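Local structure of polyporopepsin (Irpex lacteus, 1WKR) at residues 35-40 with 59-64; 168-173 with 328-333; 193-198 with 256-261; 274-279 with 287-292. The protein cleaves proteins as an aspartic endopeptidase of broad specificity in the pepsin family, with milk-clotting activity. All coordinates share one frame; numbering follows the deposited sequence.

Contact 1: residues 35-40 with 59-64; sequences SSNTWL and VSVTYG
An ordered water is the best-held polar atom here, gripped by three bonds: it donates to Ser35 OG (2.7 Å) and to Asn37 O (2.7 Å), and it is hydrogen-bonded to Tyr63 OH. Around it meet two hallmarks of the pepsin fold: Ser35, closing the Asp-Thr-Gly-Ser signature that opens with catalytic Asp32, and Tyr63, on the flap hairpin that covers the bound inhibitor. Ser35 suits this place because its small hydroxyl faces both ways, taking the water while also bonding Asp32 OD2; Ser35 is thus a second-shell residue, itself positioned by the water, and may steady the carboxylate. Trp39 and Tyr63 reach toward each other tip to tip, the indole NE1 giving a weak, bent hydrogen bond to Tyr63 OH (2.9 Å, 128° at the hydrogen). Trp39 comes into line with CG between the backbone N and carbonyl carbon (chi1 66°), the crowded position. The phenol ring is packed at its edge and on one face: Ser35 CB lies in the ring plane beside CE1, and Val61 CG1 sits over one face. Asn37 turns its amide onto the valines of the strand, with CG 3.5 Å from Val61 CG2, while Thr116 OG1 satisfies ND2. Beyond that bond, Asn37 ND2 meets Val59 CG2 tip to tip at 3.6 Å.

Contact 2: residues 168-173 with 328-333; sequences SKYTGS and GLATTS
A loop without regular structure, 168-173, crosses the end of strand 326-331, the touching parts running 120° apart, with the nearest CA atoms those of Tyr170 and Thr332, 4.2 Å from each other. The place is an edge of the interdomain beta-sheet of the pepsin fold, just before the loop enters strand 175-178 and pairs regularly with 326-331. One direct backbone hydrogen bond joins the segments: Thr171 N donates to Thr331 O, nearly straight (163°) at 2.9 Å, although the donor stands well above the carbonyl plane. The side chains of Thr171 and Thr331 cross at about a right angle so that their hydroxyls meet, OG1 to OG1, at 2.7 Å, a hydrogen bond in which either may be the donor. Both OG1 atoms take the crowded position between backbone N and carbonyl carbon, from which the two hydroxyls meet. Threonine fits twice over, since the methyl CG2 of Thr171 turns the other way and lies along the backbone of Thr332 and Ser333. Gly172, with positive phi, turns the chain so that one water can take bonds on both sides of it, donating to Thr171 O and Ser173 O and accepting from Thr331 N. On the strand, small Ala330 lets the loop settle closely: its CB touches Tyr170 CB at 3.7 Å, and the Tyr170 ring goes on to meet Tyr317. Thr332 adds its methyl, CG2 lying 3.6 Å from Lys169 O, while its OG1 is bonded to Phe334 N.

Contact 3: residues 193-198 with 256-261; sequences QSIRYG and LFFTIG. Unlike the reference sequence in segment 193-198: Ser194 (reference Thr).
Strands 193-197 and 256-260 run antiparallel, their axes 4.6 Å apart at closest approach and their directions at 159°. Ser194-Thr259 and Arg196-Phe257 are the hydrogen-bonded pairs; the straightest link is Phe257 N to Arg196 O (2.8 Å, 171°), while Ser194 N to Thr259 O is longest at 3.3 Å. On the partly exposed face, Arg196, extended from CG to NE and then turned at its last torsion, lays its guanidinium flat on Phe257, planes 12° apart, with NH2 3.4 Å from CG. This offset stack suits a partly exposed position, the guanidinium lying over CB and the near rim of the ring while NH1 bonds a water shared with Thr259 OG1 and NE bonds Gly198 O weakly. The buried face is mostly apolar: Ile195 CG2 stands over the centre of the Phe258 ring, 4.3 Å from its centroid, a CH-pi contact, and Leu256 CD2 touches the edge of Tyr197. Gln193 sets its amide at the Phe258 ring edge, turned steeply against it; Asn308 bonds its OE1. In this C-terminal lobe of the pepsin fold, strand 263-267 continues the sheet beyond 256-260, strand 201-205 pairs with 190-197, and helix 222-232 packs on Tyr197 and Leu256.

Contact 4: residues 274-279 with 287-292; sequences WPRNLN and SSVYLI
Two direct hydrogen bonds join the segments, one from backbone and one from side chain. Trp274 N donates to Tyr290 O at 2.8 Å, in the carbonyl plane and close to straight (163°). Asn279 ND2 gives a 2.8 Å bond to Ser288 O, which lies near the amide plane, although the donor stands 35° above the plane of the carbonyl. The same nitrogen also bonds Ser285 O; at the other end of the amide, OD1 faces a water that also reaches Trp274 O and accepts from Tyr290 N. Asparagine suits this position, offering a donor and an acceptor on one short, flat group. A second water donates to Arg276 O and accepts from Ser287 N. Farther out, the amide of Asn279 lies at the edge of the Tyr290 ring, planes 76° apart, with OD1 3.6 Å from CD2, while Tyr290 OH is bonded to Ser285 N. Arg276 runs beside Val289, with Arg276 CG 3.3 Å from Ser288 O; the guanidinium NE of Arg276 forms a salt bridge with the C-terminal carboxylate of Asn340. The indole of Trp274, CG anti to the backbone N, meets Ile292 CG2 in its plane, CE3 to CG2 3.8 Å. Its NE1 bonds back to Leu278 O (3.0 Å), bracing the 3-10 turn, and Pro275 CD rests on one ring face. Direct bonds and two waters thus hold a 3-10 turn against the start of strand 289-295, a loop-to-strand junction in the C-terminal lobe of the pepsin fold.

Contacts 1, 3 and 4 are buried, whereas contact 2 lies at the surface. Only contact 1 reaches catalytic machinery, and there hydroxyls, an indole and a water meet beside Asp32; its centre lies about 30 Å from those of the other three. Contacts 3 and 4 draw on the same sheet of the C-terminal lobe, yet one is regular strand pairing with an apolar face, the other a turn held by an asparagine amide and waters. Contact 2 ends a strand with one backbone bond, a pair of threonine hydroxyls and a water. It touches contact 3 where Leu329 CD2 packs on Ile260 CD1, 3.9 Å apart, joining the interdomain sheet to that lobe.

Contact 1: residues 35-40 with 59-64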
# COMPACT_ATOMS: atom_id res chain seq x y z
N SER A 35 3.39 4.85 4.65
CA SER A 35 4.41 5.34 5.61
C SER A 35 5.62 5.69 4.79
O SER A 35 5.68 5.41 3.59
CB SER A 35 4.77 4.31 6.64
OG SER A 35 5.55 3.25 6.12
N SER A 36 6.59 6.36 5.44
CA SER A 36 7.64 7.03 4.69
C SER A 36 9.01 6.81 5.23
O SER A 36 9.97 7.43 4.74
CB SER A 36 7.32 8.54 4.62
OG SER A 36 5.98 8.65 4.10
N ASN A 37 9.16 5.90 6.19
CA ASN A 37 10.47 5.54 6.73
C ASN A 37 10.87 4.23 6.14
O ASN A 37 10.13 3.23 6.20
CB ASN A 37 10.38 5.37 8.27
CG ASN A 37 10.18 6.67 8.98
OD1 ASN A 37 9.13 7.33 8.88
ND2 ASN A 37 11.22 7.17 9.71
N THR A 38 12.05 4.19 5.50
CA THR A 38 12.64 2.93 5.00
C THR A 38 13.48 2.34 6.10
O THR A 38 14.34 3.06 6.63
CB THR A 38 13.42 3.17 3.72
OG1 THR A 38 12.48 3.47 2.67
CG2 THR A 38 14.20 1.94 3.29
N TRP A 39 13.20 1.10 6.50
CA TRP A 39 13.95 0.49 7.61
C TRP A 39 14.03 -0.96 7.42
O TRP A 39 13.26 -1.62 6.70
CB TRP A 39 13.24 0.85 8.94
CG TRP A 39 11.86 0.27 9.13
CD1 TRP A 39 10.67 0.84 8.80
CD2 TRP A 39 11.56 -1.00 9.75
NE1 TRP A 39 9.62 0.01 9.17
CE2 TRP A 39 10.14 -1.12 9.79
CE3 TRP A 39 12.33 -2.01 10.31
CZ2 TRP A 39 9.49 -2.21 10.32
CZ3 TRP A 39 11.69 -3.12 10.85
CH2 TRP A 39 10.27 -3.21 10.89
N LEU A 40 15.00 -1.54 8.15
CA LEU A 40 15.26 -2.98 8.11
C LEU A 40 15.62 -3.45 9.54
O LEU A 40 15.76 -2.63 10.46
CB LEU A 40 16.37 -3.33 7.08
CG LEU A 40 17.71 -2.64 7.30
CD1 LEU A 40 18.61 -3.36 8.35
CD2 LEU A 40 18.45 -2.62 5.95
N VAL A 59 15.04 6.41 15.96
CA VAL A 59 13.87 6.50 15.08
C VAL A 59 12.79 5.58 15.62
O VAL A 59 13.07 4.54 16.23
CB VAL A 59 14.26 6.14 13.59
CG1 VAL A 59 14.78 4.71 13.48
CG2 VAL A 59 13.09 6.36 12.65
N SER A 60 11.53 6.00 15.43
CA SER A 60 10.34 5.24 15.93
C SER A 60 9.18 5.59 15.00
O SER A 60 8.94 6.72 14.72
CB SER A 60 10.03 5.81 17.41
OG SER A 60 8.95 5.18 17.90
N VAL A 61 8.47 4.48 14.66
CA VAL A 61 7.23 4.62 13.88
C VAL A 61 6.15 3.71 14.48
O VAL A 61 6.40 2.54 14.71
CB VAL A 61 7.41 4.33 12.35
CG1 VAL A 61 6.10 4.55 11.61
CG2 VAL A 61 8.58 5.22 11.79
N THR A 62 4.95 4.27 14.61
CA THR A 62 3.78 3.50 15.02
C THR A 62 2.82 3.32 13.84
O THR A 62 2.48 4.32 13.15
CB THR A 62 3.06 4.19 16.20
OG1 THR A 62 3.94 4.21 17.33
CG2 THR A 62 1.81 3.43 16.67
N TYR A 63 2.42 2.12 13.61
CA TYR A 63 1.50 1.78 12.46
C TYR A 63 0.18 1.30 13.00
O TYR A 63 0.02 1.01 14.18
CB TYR A 63 2.12 0.74 11.59
CG TYR A 63 3.53 1.03 11.06
CD1 TYR A 63 3.73 1.73 9.89
CD2 TYR A 63 4.61 0.61 11.81
CE1 TYR A 63 5.04 1.99 9.44
CE2 TYR A 63 5.92 0.85 11.37
CZ TYR A 63 6.10 1.55 10.20
OH TYR A 63 7.42 1.81 9.81
N GLY A 64 -0.80 1.13 12.13
CA GLY A 64 -2.10 0.54 12.52
C GLY A 64 -1.90 -0.82 13.07
O GLY A 64 -2.52 -1.12 14.18
O HOH W 1 7.78 3.28 7.60

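Contact 2: residues 168-173 with 328-333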
# COMPACT_ATOMS: atom_id res chain seq x y z
N SER A 168 2.61 -1.14 -20.16
CA SER A 168 2.31 -2.55 -20.22
C SER A 168 1.52 -3.04 -18.99
O SER A 168 1.02 -4.14 -18.98
CB SER A 168 3.58 -3.44 -20.41
OG SER A 168 4.29 -3.55 -19.17
N LYS A 169 1.40 -2.17 -17.98
CA LYS A 169 0.75 -2.50 -16.71
C LYS A 169 -0.61 -1.85 -16.57
O LYS A 169 -1.21 -1.98 -15.48
CB LYS A 169 1.64 -2.12 -15.56
CG LYS A 169 3.05 -2.73 -15.64
CD LYS A 169 3.03 -4.23 -15.59
CE LYS A 169 4.42 -4.80 -15.44
NZ LYS A 169 4.41 -6.28 -15.30
N TYR A 170 -1.13 -1.15 -17.56
CA TYR A 170 -2.47 -0.62 -17.44
C TYR A 170 -3.17 -0.58 -18.77
O TYR A 170 -2.50 -0.59 -19.82
CB TYR A 170 -2.48 0.76 -16.76
CG TYR A 170 -1.94 1.93 -17.60
CD1 TYR A 170 -2.74 2.70 -18.44
CD2 TYR A 170 -0.60 2.27 -17.54
CE1 TYR A 170 -2.24 3.76 -19.17
CE2 TYR A 170 -0.11 3.38 -18.26
CZ TYR A 170 -0.95 4.07 -19.05
OH TYR A 170 -0.46 5.17 -19.77
N THR A 171 -4.48 -0.55 -18.76
CA THR A 171 -5.32 -0.40 -19.95
C THR A 171 -6.03 0.94 -19.89
O THR A 171 -6.14 1.59 -18.83
CB THR A 171 -6.33 -1.55 -19.99
OG1 THR A 171 -7.07 -1.54 -18.74
CG2 THR A 171 -5.70 -2.91 -20.21
N GLY A 172 -6.50 1.40 -21.05
CA GLY A 172 -7.10 2.74 -21.19
C GLY A 172 -6.07 3.80 -20.78
O GLY A 172 -4.88 3.67 -21.03
N SER A 173 -6.60 4.87 -20.18
CA SER A 173 -5.75 6.01 -19.78
C SER A 173 -5.80 6.21 -18.29
O SER A 173 -6.66 5.67 -17.57
CB SER A 173 -6.22 7.32 -20.51
OG SER A 173 -7.55 7.58 -20.14
N GLY A 328 -2.68 9.08 -9.62
CA GLY A 328 -3.33 8.54 -10.81
C GLY A 328 -3.77 7.11 -10.65
O GLY A 328 -3.15 6.31 -9.91
N LEU A 329 -4.86 6.75 -11.32
CA LEU A 329 -5.38 5.38 -11.34
C LEU A 329 -5.79 5.02 -12.74
O LEU A 329 -6.28 5.87 -13.52
CB LEU A 329 -6.58 5.24 -10.40
CG LEU A 329 -6.88 4.02 -9.78
CD1 LEU A 329 -5.84 3.62 -8.66
CD2 LEU A 329 -8.26 3.90 -9.15
N ALA A 330 -5.63 3.73 -13.06
CA ALA A 330 -6.06 3.17 -14.36
C ALA A 330 -6.49 1.76 -14.15
O ALA A 330 -6.04 1.03 -13.21
CB ALA A 330 -4.94 3.22 -15.40
N THR A 331 -7.41 1.27 -15.00
CA THR A 331 -7.70 -0.14 -15.14
C THR A 331 -6.48 -0.90 -15.62
O THR A 331 -5.50 -0.32 -16.08
CB THR A 331 -8.88 -0.37 -16.09
OG1 THR A 331 -8.59 0.28 -17.37
CG2 THR A 331 -10.22 0.25 -15.58
N THR A 332 -6.57 -2.21 -15.52
CA THR A 332 -5.51 -3.13 -16.02
C THR A 332 -6.21 -4.30 -16.71
O THR A 332 -7.44 -4.49 -16.61
CB THR A 332 -4.61 -3.63 -14.89
OG1 THR A 332 -5.32 -4.71 -14.22
CG2 THR A 332 -4.31 -2.56 -13.85
N SER A 333 -5.39 -5.13 -17.32
CA SER A 333 -5.93 -6.36 -17.92
C SER A 333 -6.49 -7.29 -16.86
O SER A 333 -7.21 -8.25 -17.25
CB SER A 333 -4.84 -7.06 -18.70
OG SER A 333 -3.83 -7.59 -17.80
O HOH W 2 -7.83 3.17 -17.31

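Contact 3: residues 193-198 with 256-261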
# COMPACT_ATOMS: atom_id res chain seq x y z
N GLN A 193 -12.92 10.57 -2.67
CA GLN A 193 -13.67 9.65 -3.53
C GLN A 193 -15.05 9.43 -2.91
O GLN A 193 -15.25 9.73 -1.72
CB GLN A 193 -12.95 8.29 -3.69
CG GLN A 193 -13.18 7.34 -2.53
CD GLN A 193 -12.30 6.09 -2.63
OE1 GLN A 193 -11.52 5.93 -3.58
NE2 GLN A 193 -12.46 5.19 -1.67
N SER A 194 -15.95 8.83 -3.67
CA SER A 194 -17.16 8.24 -3.15
C SER A 194 -17.23 6.79 -3.58
O SER A 194 -16.54 6.38 -4.51
CB SER A 194 -18.40 9.01 -3.63
OG SER A 194 -18.57 8.75 -5.01
N ILE A 195 -18.10 6.03 -2.92
CA ILE A 195 -18.30 4.62 -3.19
C ILE A 195 -19.79 4.33 -3.23
O ILE A 195 -20.53 4.72 -2.28
CB ILE A 195 -17.61 3.70 -2.13
CG1 ILE A 195 -16.15 4.11 -1.86
CG2 ILE A 195 -17.68 2.23 -2.61
CD1 ILE A 195 -15.53 3.26 -0.72
N ARG A 196 -20.23 3.63 -4.24
CA ARG A 196 -21.61 3.10 -4.30
C ARG A 196 -21.57 1.64 -4.59
O ARG A 196 -20.60 1.08 -5.15
CB ARG A 196 -22.43 3.87 -5.33
CG ARG A 196 -22.29 3.55 -6.54
CD ARG A 196 -23.60 4.05 -7.56
NE ARG A 196 -23.19 3.54 -8.87
CZ ARG A 196 -22.36 4.09 -9.65
NH1 ARG A 196 -21.80 5.28 -9.24
NH2 ARG A 196 -21.96 3.69 -10.78
N TYR A 197 -22.62 0.93 -4.22
CA TYR A 197 -22.77 -0.52 -4.44
C TYR A 197 -23.88 -0.71 -5.48
O TYR A 197 -24.99 -0.22 -5.29
CB TYR A 197 -23.15 -1.19 -3.12
CG TYR A 197 -23.42 -2.67 -3.25
CD1 TYR A 197 -22.36 -3.57 -3.35
CD2 TYR A 197 -24.72 -3.16 -3.32
CE1 TYR A 197 -22.60 -4.95 -3.49
CE2 TYR A 197 -24.97 -4.57 -3.43
CZ TYR A 197 -23.89 -5.40 -3.46
OH TYR A 197 -24.04 -6.76 -3.61
N GLY A 198 -23.57 -1.38 -6.57
CA GLY A 198 -24.56 -1.54 -7.65
C GLY A 198 -24.93 -0.19 -8.19
O GLY A 198 -24.22 0.82 -8.11
N LEU A 256 -18.68 -2.72 -6.56
CA LEU A 256 -18.53 -1.42 -5.93
C LEU A 256 -17.97 -0.44 -6.94
O LEU A 256 -17.01 -0.76 -7.69
CB LEU A 256 -17.57 -1.47 -4.75
CG LEU A 256 -18.06 -2.15 -3.52
CD1 LEU A 256 -16.94 -2.48 -2.51
CD2 LEU A 256 -19.16 -1.33 -2.81
N PHE A 257 -18.57 0.72 -7.03
CA PHE A 257 -18.15 1.75 -7.99
C PHE A 257 -17.53 2.89 -7.24
O PHE A 257 -18.24 3.52 -6.40
CB PHE A 257 -19.35 2.22 -8.84
CG PHE A 257 -19.96 1.11 -9.68
CD1 PHE A 257 -19.49 0.86 -10.94
CD2 PHE A 257 -21.04 0.36 -9.22
CE1 PHE A 257 -20.07 -0.10 -11.74
CE2 PHE A 257 -21.60 -0.64 -10.03
CZ PHE A 257 -21.09 -0.85 -11.31
N PHE A 258 -16.28 3.16 -7.49
CA PHE A 258 -15.52 4.25 -6.81
C PHE A 258 -15.48 5.40 -7.81
O PHE A 258 -15.04 5.27 -8.95
CB PHE A 258 -14.08 3.78 -6.56
CG PHE A 258 -14.00 2.72 -5.48
CD1 PHE A 258 -14.44 1.40 -5.70
CD2 PHE A 258 -13.39 3.00 -4.26
CE1 PHE A 258 -14.33 0.45 -4.71
CE2 PHE A 258 -13.28 2.05 -3.28
CZ PHE A 258 -13.76 0.76 -3.50
N THR A 259 -15.89 6.57 -7.37
CA THR A 259 -15.79 7.80 -8.21
C THR A 259 -14.58 8.56 -7.74
O THR A 259 -14.53 9.00 -6.60
CB THR A 259 -17.02 8.64 -8.10
OG1 THR A 259 -18.18 7.89 -8.52
CG2 THR A 259 -16.91 9.91 -9.00
N ILE A 260 -13.60 8.67 -8.65
CA ILE A 260 -12.29 9.32 -8.35
C ILE A 260 -11.91 10.14 -9.55
O ILE A 260 -11.89 9.66 -10.69
CB ILE A 260 -11.19 8.24 -8.13
CG1 ILE A 260 -11.57 7.30 -6.99
CG2 ILE A 260 -9.84 8.92 -7.91
CD1 ILE A 260 -10.66 6.07 -6.88
N GLY A 261 -11.62 11.43 -9.34
CA GLY A 261 -11.18 12.27 -10.45
C GLY A 261 -12.23 12.42 -11.56
O GLY A 261 -11.82 12.63 -12.71
O HOH W 3 -19.21 6.16 -6.57
O HOH W 4 -19.30 6.02 -10.25

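Contact 4: residues 274-279 with 287-292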
# COMPACT_ATOMS: atom_id res chain seq x y z
N TRP A 274 -11.47 -12.67 -1.11
CA TRP A 274 -10.15 -13.23 -0.93
C TRP A 274 -9.94 -14.39 -1.91
O TRP A 274 -10.95 -15.12 -2.18
CB TRP A 274 -10.02 -13.71 0.53
CG TRP A 274 -8.70 -14.27 0.90
CD1 TRP A 274 -8.28 -15.54 0.81
CD2 TRP A 274 -7.56 -13.51 1.38
NE1 TRP A 274 -6.94 -15.66 1.19
CE2 TRP A 274 -6.51 -14.43 1.52
CE3 TRP A 274 -7.31 -12.16 1.63
CZ2 TRP A 274 -5.17 -14.04 1.96
CZ3 TRP A 274 -6.07 -11.76 2.13
CH2 TRP A 274 -5.00 -12.67 2.22
N PRO A 275 -8.78 -14.60 -2.46
CA PRO A 275 -8.57 -15.74 -3.39
C PRO A 275 -8.91 -17.06 -2.72
O PRO A 275 -8.25 -17.49 -1.76
CB PRO A 275 -7.08 -15.63 -3.74
CG PRO A 275 -6.44 -14.76 -2.70
CD PRO A 275 -7.55 -13.80 -2.33
N ARG A 276 -9.97 -17.72 -3.23
CA ARG A 276 -10.52 -18.86 -2.51
C ARG A 276 -9.59 -20.07 -2.44
O ARG A 276 -9.64 -20.79 -1.41
CB ARG A 276 -11.84 -19.27 -3.12
CG ARG A 276 -12.94 -18.26 -2.80
CD ARG A 276 -14.24 -18.52 -3.52
NE ARG A 276 -14.13 -18.12 -4.94
CZ ARG A 276 -15.19 -18.04 -5.76
NH1 ARG A 276 -16.39 -18.47 -5.38
NH2 ARG A 276 -15.04 -17.52 -6.97
N ASN A 277 -8.69 -20.22 -3.38
CA ASN A 277 -7.74 -21.34 -3.28
C ASN A 277 -6.78 -21.10 -2.23
O ASN A 277 -6.03 -22.06 -1.83
CB ASN A 277 -7.08 -21.64 -4.63
CG ASN A 277 -6.05 -20.70 -5.02
OD1 ASN A 277 -6.24 -19.44 -5.14
ND2 ASN A 277 -4.78 -21.12 -5.20
N LEU A 278 -6.67 -19.90 -1.63
CA LEU A 278 -5.80 -19.48 -0.54
C LEU A 278 -6.54 -19.16 0.70
O LEU A 278 -6.06 -18.46 1.59
CB LEU A 278 -4.92 -18.31 -1.04
CG LEU A 278 -4.06 -18.61 -2.24
CD1 LEU A 278 -3.40 -17.27 -2.77
CD2 LEU A 278 -2.95 -19.63 -1.84
N ASN A 279 -7.80 -19.66 0.85
CA ASN A 279 -8.57 -19.38 2.02
C ASN A 279 -7.87 -19.83 3.35
O ASN A 279 -8.06 -19.25 4.38
CB ASN A 279 -9.98 -20.02 1.97
CG ASN A 279 -10.96 -19.25 1.17
OD1 ASN A 279 -10.73 -18.06 0.82
ND2 ASN A 279 -12.10 -19.86 0.83
N SER A 287 -13.89 -23.63 -0.48
CA SER A 287 -15.20 -23.51 -1.17
C SER A 287 -16.06 -22.53 -0.32
O SER A 287 -17.27 -22.85 -0.05
CB SER A 287 -15.93 -24.82 -1.31
OG SER A 287 -15.12 -25.68 -2.14
N SER A 288 -15.48 -21.54 0.18
CA SER A 288 -16.14 -20.48 1.01
C SER A 288 -15.72 -19.10 0.50
O SER A 288 -14.64 -18.95 -0.04
CB SER A 288 -15.62 -20.55 2.45
OG SER A 288 -15.81 -21.91 2.97
N VAL A 289 -16.65 -18.15 0.62
CA VAL A 289 -16.41 -16.77 0.10
C VAL A 289 -16.20 -15.79 1.28
O VAL A 289 -17.13 -15.55 2.05
CB VAL A 289 -17.61 -16.32 -0.71
CG1 VAL A 289 -17.38 -14.88 -1.20
CG2 VAL A 289 -17.75 -17.24 -1.93
N TYR A 290 -15.01 -15.20 1.34
CA TYR A 290 -14.69 -14.19 2.36
C TYR A 290 -14.38 -12.89 1.64
O TYR A 290 -13.76 -12.86 0.56
CB TYR A 290 -13.45 -14.61 3.23
CG TYR A 290 -13.69 -15.95 3.86
CD1 TYR A 290 -14.49 -16.11 4.94
CD2 TYR A 290 -13.05 -17.08 3.34
CE1 TYR A 290 -14.74 -17.40 5.56
CE2 TYR A 290 -13.23 -18.35 3.97
CZ TYR A 290 -14.03 -18.39 5.00
OH TYR A 290 -14.22 -19.73 5.58
N LEU A 291 -14.78 -11.78 2.20
CA LEU A 291 -14.68 -10.46 1.58
C LEU A 291 -13.49 -9.70 2.05
O LEU A 291 -13.08 -9.78 3.23
CB LEU A 291 -15.93 -9.66 1.77
CG LEU A 291 -17.25 -10.34 1.39
CD1 LEU A 291 -18.42 -9.40 1.55
CD2 LEU A 291 -17.16 -10.91 -0.03
N ILE A 292 -12.92 -8.88 1.14
CA ILE A 292 -11.75 -8.06 1.48
C ILE A 292 -12.09 -6.61 1.75
O ILE A 292 -11.18 -5.83 1.99
CB ILE A 292 -10.58 -8.25 0.46
CG1 ILE A 292 -10.98 -7.99 -1.01
CG2 ILE A 292 -10.02 -9.66 0.61
CD1 ILE A 292 -11.42 -6.57 -1.28
O HOH W 5 -12.69 -16.03 -0.16
O HOH W 6 -11.32 -22.98 -1.79